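Nicotinate phosphoribosyltransferase (Porphyromonas gingivalis, PDB 2IM5) probably catalyses the ATP-driven synthesis of nicotinate mononucleotide from nicotinate and 5-phosphoribosyl 1-diphosphate, a step in NAD biosynthesis. Local coordinates at residues Thr10-Phe15 against Ser195-Ala200; Tyr364-Ser369 against Pro379-Leu384. All blocks are in the same frame, centred on the assembly; numbering follows the deposited sequence.

Contact 1 (Thr10-Phe15 against Ser195-Ala200); sequences TDLYKF and SNVHLA
Asp-11 and Asn-196 form a single antiparallel bridge, a non-hydrogen-bonded pair, between the lead-in to helix 12-24 and the turn joining strand 191-194 of the parallel sheet to helix 197-203. It ties the N-terminal region of the NAPRTase fold to the region related to TIM barrels. Their CA atoms are 4.8 Å apart, and the two bonds of the bridge come from the neighbouring residues. Val-197 N donates to Thr-10 O at 3.2 Å, almost in line with that carbonyl (C=O...N 177°). Leu-12 N reaches Ser-195 O at 2.9 Å with a more bent N-H...O angle of 134°. Ser-195 O also receives a CA-H...O contact from Asp-11.

The side-chain link is Ser-195 to Asp-11. With OG anti to the backbone N (chi1 -178°), the serine hydroxyl donates to Asp-11 OD1 at 2.7 Å, from above the carboxylate plane. The same OG accepts from a water 2.6 Å away, which in turn accepts from Tyr-13 N, in the first turn of its helix. Asp-11 OD2 is bonded to Thr-121 OG1 of helix 120-134. Asn-196 caps helix 197-203: its OD1 receives Leu-199 N at 3.0 Å, the donor standing well above the amide plane, while ND2 turns to Asp-9. On the apolar side, Val-197 CG2 packs against Leu-12 CA and, near the ring plane, meets the CD2-CE2 edge of Phe-15, 4.1 Å from CD2.

Donors therefore run in one direction, from Tyr-13 N through the water and Ser-195 OG to Asp-11 OD1, binding the start of one helix to the turn before another. The serine hydroxyl, Asp-11 OD1 and the bridging backbone groups belong to buried residues, and these bonds supply their partners.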
ATOM      1  N   THR A  10      -4.462  -9.729  -3.034  1.00 20.61           N
ATOM      2  CA  THR A  10      -3.678  -8.528  -3.283  1.00 18.89           C
ATOM      3  C   THR A  10      -4.269  -7.424  -2.409  1.00 19.22           C
ATOM      4  O   THR A  10      -5.266  -7.644  -1.709  1.00 18.11           O
ATOM      5  CB  THR A  10      -3.766  -8.123  -4.780  1.00 19.65           C
ATOM      6  OG1 THR A  10      -2.920  -6.995  -5.037  1.00 19.21           O
ATOM      7  CG2 THR A  10      -5.196  -7.772  -5.151  1.00 20.05           C
ATOM      8  N   ASP A  11      -3.655  -6.245  -2.437  1.00 18.50           N
ATOM      9  CA  ASP A  11      -4.146  -5.128  -1.640  1.00 18.81           C
ATOM     10  C   ASP A  11      -5.274  -4.366  -2.317  1.00 18.53           C
ATOM     11  O   ASP A  11      -5.312  -4.242  -3.540  1.00 18.30           O
ATOM     12  CB  ASP A  11      -3.013  -4.159  -1.313  1.00 21.63           C
ATOM     13  CG  ASP A  11      -2.105  -4.685  -0.225  1.00 24.08           C
ATOM     14  OD1 ASP A  11      -2.624  -5.060   0.844  1.00 25.54           O
ATOM     15  OD2 ASP A  11      -0.879  -4.718  -0.439  1.00 28.70           O
ATOM     16  N   LEU A  12      -6.191  -3.853  -1.504  1.00 17.50           N
ATOM     17  CA  LEU A  12      -7.322  -3.094  -2.017  1.00 17.58           C
ATOM     18  C   LEU A  12      -6.883  -1.946  -2.920  1.00 17.10           C
ATOM     19  O   LEU A  12      -7.451  -1.736  -3.986  1.00 18.17           O
ATOM     20  CB  LEU A  12      -8.138  -2.526  -0.856  1.00 15.18           C
ATOM     21  CG  LEU A  12      -9.216  -1.517  -1.266  1.00 16.10           C
ATOM     22  CD1 LEU A  12     -10.285  -2.224  -2.095  1.00 13.85           C
ATOM     23  CD2 LEU A  12      -9.831  -0.876  -0.022  1.00 15.95           C
ATOM     24  N   TYR A  13      -5.855  -1.214  -2.501  1.00 17.36           N
ATOM     25  CA  TYR A  13      -5.412  -0.068  -3.277  1.00 17.25           C
ATOM     26  C   TYR A  13      -4.972  -0.392  -4.697  1.00 17.53           C
ATOM     27  O   TYR A  13      -4.970   0.488  -5.557  1.00 17.71           O
ATOM     28  CB  TYR A  13      -4.320   0.705  -2.521  1.00 18.85           C
ATOM     29  CG  TYR A  13      -2.929   0.106  -2.560  1.00 20.90           C
ATOM     30  CD1 TYR A  13      -2.072   0.344  -3.639  1.00 20.39           C
ATOM     31  CD2 TYR A  13      -2.453  -0.665  -1.498  1.00 20.68           C
ATOM     32  CE1 TYR A  13      -0.775  -0.163  -3.652  1.00 20.55           C
ATOM     33  CE2 TYR A  13      -1.156  -1.180  -1.502  1.00 22.29           C
ATOM     34  CZ  TYR A  13      -0.320  -0.923  -2.582  1.00 23.28           C
ATOM     35  OH  TYR A  13       0.973  -1.414  -2.584  1.00 23.38           O
ATOM     36  N   LYS A  14      -4.609  -1.645  -4.957  1.00 17.87           N
ATOM     37  CA  LYS A  14      -4.199  -2.027  -6.302  1.00 16.69           C
ATOM     38  C   LYS A  14      -5.413  -1.934  -7.228  1.00 18.24           C
ATOM     39  O   LYS A  14      -5.297  -1.499  -8.377  1.00 18.56           O
ATOM     40  CB  LYS A  14      -3.619  -3.447  -6.306  1.00 18.39           C
ATOM     41  CG  LYS A  14      -2.361  -3.614  -5.432  1.00 20.62           C
ATOM     42  CD  LYS A  14      -1.057  -3.201  -6.130  1.00 20.28           C
ATOM     43  CE  LYS A  14      -1.014  -1.718  -6.507  1.00 21.15           C
ATOM     44  NZ  LYS A  14       0.336  -1.286  -6.996  1.00 19.96           N
ATOM     45  N   PHE A  15      -6.586  -2.321  -6.724  1.00 17.77           N
ATOM     46  CA  PHE A  15      -7.805  -2.253  -7.528  1.00 17.76           C
ATOM     47  C   PHE A  15      -8.359  -0.834  -7.628  1.00 17.41           C
ATOM     48  O   PHE A  15      -8.777  -0.403  -8.703  1.00 20.54           O
ATOM     49  CB  PHE A  15      -8.899  -3.168  -6.965  1.00 17.54           C
ATOM     50  CG  PHE A  15      -8.598  -4.631  -7.093  1.00 19.71           C
ATOM     51  CD1 PHE A  15      -8.071  -5.151  -8.265  1.00 19.32           C
ATOM     52  CD2 PHE A  15      -8.869  -5.500  -6.045  1.00 22.92           C
ATOM     53  CE1 PHE A  15      -7.819  -6.515  -8.395  1.00 18.24           C
ATOM     54  CE2 PHE A  15      -8.619  -6.870  -6.169  1.00 23.37           C
ATOM     55  CZ  PHE A  15      -8.092  -7.374  -7.351  1.00 19.62           C
ATOM     56  N   SER A 195      -6.600  -5.169   4.277  1.00 18.14           N
ATOM     57  CA  SER A 195      -6.274  -4.663   2.964  1.00 18.30           C
ATOM     58  C   SER A 195      -6.317  -5.795   1.944  1.00 18.14           C
ATOM     59  O   SER A 195      -6.552  -5.560   0.755  1.00 17.77           O
ATOM     60  CB  SER A 195      -4.889  -4.018   2.997  1.00 19.29           C
ATOM     61  OG  SER A 195      -4.563  -3.467   1.740  1.00 22.99           O
ATOM     62  N   ASN A 196      -6.096  -7.023   2.418  1.00 17.30           N
ATOM     63  CA  ASN A 196      -6.110  -8.202   1.554  1.00 17.53           C
ATOM     64  C   ASN A 196      -7.550  -8.527   1.167  1.00 17.85           C
ATOM     65  O   ASN A 196      -8.319  -9.060   1.977  1.00 19.63           O
ATOM     66  CB  ASN A 196      -5.488  -9.393   2.284  1.00 17.15           C
ATOM     67  CG  ASN A 196      -5.270 -10.577   1.375  1.00 16.45           C
ATOM     68  OD1 ASN A 196      -6.177 -11.000   0.652  1.00 17.67           O
ATOM     69  ND2 ASN A 196      -4.061 -11.129   1.406  1.00 18.72           N
ATOM     70  N   VAL A 197      -7.916  -8.218  -0.072  1.00 17.55           N
ATOM     71  CA  VAL A 197      -9.286  -8.440  -0.543  1.00 17.16           C
ATOM     72  C   VAL A 197      -9.732  -9.898  -0.460  1.00 19.01           C
ATOM     73  O   VAL A 197     -10.876 -10.182  -0.088  1.00 19.14           O
ATOM     74  CB  VAL A 197      -9.459  -7.921  -1.986  1.00 16.84           C
ATOM     75  CG1 VAL A 197     -10.926  -8.002  -2.407  1.00 15.56           C
ATOM     76  CG2 VAL A 197      -8.953  -6.483  -2.070  1.00 14.09           C
ATOM     77  N   HIS A 198      -8.829 -10.815  -0.800  1.00 18.85           N
ATOM     78  CA  HIS A 198      -9.117 -12.241  -0.741  1.00 19.12           C
ATOM     79  C   HIS A 198      -9.469 -12.712   0.677  1.00 19.63           C
ATOM     80  O   HIS A 198     -10.460 -13.425   0.883  1.00 17.37           O
ATOM     81  CB  HIS A 198      -7.921 -13.048  -1.247  1.00 19.10           C
ATOM     82  CG  HIS A 198      -7.958 -14.491  -0.851  1.00 20.89           C
ATOM     83  ND1 HIS A 198      -8.990 -15.337  -1.204  1.00 21.31           N
ATOM     84  CD2 HIS A 198      -7.092 -15.237  -0.124  1.00 20.74           C
ATOM     85  CE1 HIS A 198      -8.755 -16.542  -0.715  1.00 21.69           C
ATOM     86  NE2 HIS A 198      -7.610 -16.508  -0.055  1.00 22.72           N
ATOM     87  N   LEU A 199      -8.652 -12.321   1.650  1.00 18.08           N
ATOM     88  CA  LEU A 199      -8.900 -12.724   3.021  1.00 19.02           C
ATOM     89  C   LEU A 199     -10.109 -12.011   3.629  1.00 19.63           C
ATOM     90  O   LEU A 199     -10.722 -12.513   4.569  1.00 21.37           O
ATOM     91  CB  LEU A 199      -7.644 -12.502   3.865  1.00 17.55           C
ATOM     92  CG  LEU A 199      -6.493 -13.437   3.457  1.00 19.48           C
ATOM     93  CD1 LEU A 199      -5.278 -13.199   4.341  1.00 16.37           C
ATOM     94  CD2 LEU A 199      -6.956 -14.900   3.561  1.00 17.81           C
ATOM     95  N   ALA A 200     -10.455 -10.842   3.096  1.00 19.22           N
ATOM     96  CA  ALA A 200     -11.613 -10.111   3.592  1.00 18.17           C
ATOM     97  C   ALA A 200     -12.835 -10.898   3.126  1.00 18.52           C
ATOM     98  O   ALA A 200     -13.825 -11.034   3.843  1.00 17.82           O
ATOM     99  CB  ALA A 200     -11.641  -8.705   3.016  1.00 17.51           C
TER
HETATM  100  O   HOH W   1      -5.333  -1.413   0.347  1.00 25.14           O

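Contact 2 (Tyr364-Ser369 against Pro379-Leu384); sequences YCVKLS and PEEILL
Tyr-364 to Lys-367 run extended past the first turns of helix 379-389, with Val-366 and Ile-382 nearest at 6.0 Å between CA atoms and no hydrogen bond made directly across. An extended segment following the edge strand 363-364 of the antiparallel sheet here packs against the C-terminal helix.

Val-366 is the central side chain. Its CG1, anti to the carbonyl carbon (chi1 -56°), presses into the aliphatic part of Glu-381, 3.4 Å from CG and 3.5 Å from CB, the valine side chain lying roughly square across the glutamate chain. The same methyl meets Ile-382 CG1 at 3.9 Å. Further along, Leu-368 and Ile-382 lie side by side and point opposite ways, Leu-368 CD2 touching Ile-382 CG2. At the other end, Tyr-364 supplies CB against Glu-381 CG at 3.9 Å, while its ring leads away and meets Trp-352.

Glu-381 thus packs its methylenes here and bends at chi2 (59°), its OE2 bonding to Tyr-225 OH. Its other oxygen, OE1, accepts from a water at 3.1 Å that itself accepts from Tyr-364 N.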
ATOM      1  N   TYR A 364      10.662  10.279 -14.753  1.00 22.19           N
ATOM      2  CA  TYR A 364      10.998   9.603 -13.504  1.00 23.44           C
ATOM      3  C   TYR A 364      10.092  10.043 -12.369  1.00 22.93           C
ATOM      4  O   TYR A 364       9.691  11.203 -12.307  1.00 21.43           O
ATOM      5  CB  TYR A 364      12.444   9.883 -13.104  1.00 24.52           C
ATOM      6  CG  TYR A 364      13.451   9.180 -13.969  1.00 29.21           C
ATOM      7  CD1 TYR A 364      13.389   7.797 -14.150  1.00 31.10           C
ATOM      8  CD2 TYR A 364      14.469   9.890 -14.611  1.00 30.54           C
ATOM      9  CE1 TYR A 364      14.312   7.129 -14.951  1.00 33.34           C
ATOM     10  CE2 TYR A 364      15.404   9.231 -15.417  1.00 33.38           C
ATOM     11  CZ  TYR A 364      15.316   7.851 -15.582  1.00 35.40           C
ATOM     12  OH  TYR A 364      16.226   7.191 -16.384  1.00 38.42           O
ATOM     13  N   CYS A 365       9.782   9.102 -11.479  1.00 22.53           N
ATOM     14  CA  CYS A 365       8.943   9.374 -10.319  1.00 24.06           C
ATOM     15  C   CYS A 365       9.823   9.402  -9.077  1.00 24.27           C
ATOM     16  O   CYS A 365      10.785   8.643  -8.973  1.00 24.83           O
ATOM     17  CB  CYS A 365       7.880   8.282 -10.143  1.00 24.41           C
ATOM     18  SG  CYS A 365       6.701   8.107 -11.511  1.00 28.57           S
ATOM     19  N   VAL A 366       9.503  10.278  -8.135  1.00 24.18           N
ATOM     20  CA  VAL A 366      10.272  10.350  -6.909  1.00 25.27           C
ATOM     21  C   VAL A 366       9.333  10.438  -5.720  1.00 26.78           C
ATOM     22  O   VAL A 366       8.141  10.705  -5.869  1.00 26.72           O
ATOM     23  CB  VAL A 366      11.224  11.576  -6.887  1.00 25.88           C
ATOM     24  CG1 VAL A 366      12.140  11.551  -8.093  1.00 27.41           C
ATOM     25  CG2 VAL A 366      10.429  12.857  -6.859  1.00 24.77           C
ATOM     26  N   LYS A 367       9.885  10.194  -4.540  1.00 29.28           N
ATOM     27  CA  LYS A 367       9.137  10.260  -3.292  1.00 31.60           C
ATOM     28  C   LYS A 367      10.094  10.832  -2.261  1.00 30.51           C
ATOM     29  O   LYS A 367      11.234  10.386  -2.166  1.00 31.33           O
ATOM     30  CB  LYS A 367       8.680   8.868  -2.859  1.00 33.68           C
ATOM     31  CG  LYS A 367       7.982   8.870  -1.513  1.00 35.85           C
ATOM     32  CD  LYS A 367       7.663   7.467  -1.059  1.00 37.80           C
ATOM     33  CE  LYS A 367       7.285   7.456   0.413  1.00 39.23           C
ATOM     34  NZ  LYS A 367       7.111   6.060   0.906  1.00 41.30           N
ATOM     35  N   LEU A 368       9.638  11.815  -1.492  1.00 29.66           N
ATOM     36  CA  LEU A 368      10.498  12.444  -0.502  1.00 29.43           C
ATOM     37  C   LEU A 368      10.312  11.992   0.951  1.00 31.03           C
ATOM     38  O   LEU A 368      11.294  11.859   1.685  1.00 33.35           O
ATOM     39  CB  LEU A 368      10.345  13.959  -0.598  1.00 28.38           C
ATOM     40  CG  LEU A 368      10.606  14.568  -1.986  1.00 27.87           C
ATOM     41  CD1 LEU A 368      10.478  16.084  -1.906  1.00 26.55           C
ATOM     42  CD2 LEU A 368      11.995  14.177  -2.481  1.00 27.26           C
ATOM     43  N   SER A 369       9.071  11.758   1.366  1.00 29.88           N
ATOM     44  CA  SER A 369       8.767  11.341   2.744  1.00 30.74           C
ATOM     45  C   SER A 369       9.079  12.438   3.765  1.00 30.53           C
ATOM     46  O   SER A 369       9.681  13.456   3.431  1.00 30.11           O
ATOM     47  CB  SER A 369       9.548  10.079   3.129  1.00 30.84           C
ATOM     48  OG  SER A 369      10.736  10.406   3.837  1.00 31.01           O
ATOM     49  N   PRO A 379      18.257  10.235  -8.528  1.00 39.32           N
ATOM     50  CA  PRO A 379      18.901  11.355  -7.828  1.00 39.03           C
ATOM     51  C   PRO A 379      18.708  12.711  -8.507  1.00 39.58           C
ATOM     52  O   PRO A 379      18.385  13.695  -7.848  1.00 40.26           O
ATOM     53  CB  PRO A 379      20.365  10.934  -7.795  1.00 39.06           C
ATOM     54  CG  PRO A 379      20.268   9.455  -7.649  1.00 38.72           C
ATOM     55  CD  PRO A 379      19.189   9.100  -8.655  1.00 39.26           C
ATOM     56  N   GLU A 380      18.920  12.757  -9.818  1.00 40.24           N
ATOM     57  CA  GLU A 380      18.758  13.991 -10.577  1.00 41.10           C
ATOM     58  C   GLU A 380      17.326  14.514 -10.414  1.00 38.84           C
ATOM     59  O   GLU A 380      17.111  15.710 -10.216  1.00 37.39           O
ATOM     60  CB  GLU A 380      19.043  13.724 -12.061  1.00 45.38           C
ATOM     61  CG  GLU A 380      19.087  14.970 -12.949  1.00 51.63           C
ATOM     62  CD  GLU A 380      20.390  15.756 -12.814  1.00 55.84           C
ATOM     63  OE1 GLU A 380      20.583  16.723 -13.597  1.00 56.51           O
ATOM     64  OE2 GLU A 380      21.217  15.406 -11.930  1.00 57.26           O
ATOM     65  N   GLU A 381      16.353  13.607 -10.488  1.00 36.75           N
ATOM     66  CA  GLU A 381      14.949  13.977 -10.374  1.00 34.06           C
ATOM     67  C   GLU A 381      14.603  14.432  -8.961  1.00 33.63           C
ATOM     68  O   GLU A 381      13.804  15.348  -8.775  1.00 32.85           O
ATOM     69  CB  GLU A 381      14.060  12.802 -10.783  1.00 33.02           C
ATOM     70  CG  GLU A 381      12.596  13.167 -11.016  1.00 35.68           C
ATOM     71  CD  GLU A 381      12.412  14.223 -12.094  1.00 36.73           C
ATOM     72  OE1 GLU A 381      13.106  14.144 -13.127  1.00 38.34           O
ATOM     73  OE2 GLU A 381      11.567  15.128 -11.917  1.00 38.34           O
ATOM     74  N   ILE A 382      15.204  13.793  -7.963  1.00 33.24           N
ATOM     75  CA  ILE A 382      14.953  14.160  -6.572  1.00 32.67           C
ATOM     76  C   ILE A 382      15.371  15.607  -6.318  1.00 33.14           C
ATOM     77  O   ILE A 382      14.652  16.368  -5.660  1.00 32.59           O
ATOM     78  CB  ILE A 382      15.726  13.247  -5.598  1.00 32.96           C
ATOM     79  CG1 ILE A 382      15.134  11.837  -5.621  1.00 33.16           C
ATOM     80  CG2 ILE A 382      15.668  13.822  -4.184  1.00 32.22           C
ATOM     81  CD1 ILE A 382      15.930  10.822  -4.821  1.00 32.84           C
ATOM     82  N   LEU A 383      16.538  15.974  -6.835  1.00 32.88           N
ATOM     83  CA  LEU A 383      17.057  17.330  -6.696  1.00 32.42           C
ATOM     84  C   LEU A 383      16.078  18.317  -7.341  1.00 29.86           C
ATOM     85  O   LEU A 383      15.764  19.358  -6.763  1.00 29.81           O
ATOM     86  CB  LEU A 383      18.418  17.440  -7.395  1.00 36.22           C
ATOM     87  CG  LEU A 383      19.526  18.213  -6.673  1.00 40.26           C
ATOM     88  CD1 LEU A 383      20.743  18.327  -7.592  1.00 42.00           C
ATOM     89  CD2 LEU A 383      19.029  19.596  -6.268  1.00 42.44           C
ATOM     90  N   LEU A 384      15.614  17.983  -8.542  1.00 26.54           N
ATOM     91  CA  LEU A 384      14.685  18.835  -9.268  1.00 25.12           C
ATOM     92  C   LEU A 384      13.410  19.043  -8.450  1.00 22.96           C
ATOM     93  O   LEU A 384      12.901  20.153  -8.369  1.00 22.53           O
ATOM     94  CB  LEU A 384      14.343  18.212 -10.631  1.00 25.98           C
ATOM     95  CG  LEU A 384      13.408  19.034 -11.521  1.00 26.55           C
ATOM     96  CD1 LEU A 384      14.117  20.299 -11.953  1.00 27.46           C
ATOM     97  CD2 LEU A 384      13.003  18.221 -12.743  1.00 27.56           C
TER
HETATM   98  O   HOH W   2      12.246  12.402 -15.545  1.00 31.33           O

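The two contacts follow one another along the chain without touching: their centres are 28 Å apart and their nearest atoms about 10 Å. The centre of contact 1, which joins the N-terminal region to the parallel sheet, is about 10 Å from the centre of the chain, and that of contact 2, at the margin of the antiparallel sheet, about 20 Å. A residue of each, though not one that touches across it, reaches helix 213-223: Lys-14 makes a salt bridge with Glu-214, and Lys-367 lies against His-213, the predicted site of autophosphorylation, unmodified here. The two lysines thus approach the start of that helix from different segments, Lys-14 NZ and Lys-367 NZ being 12.7 Å apart.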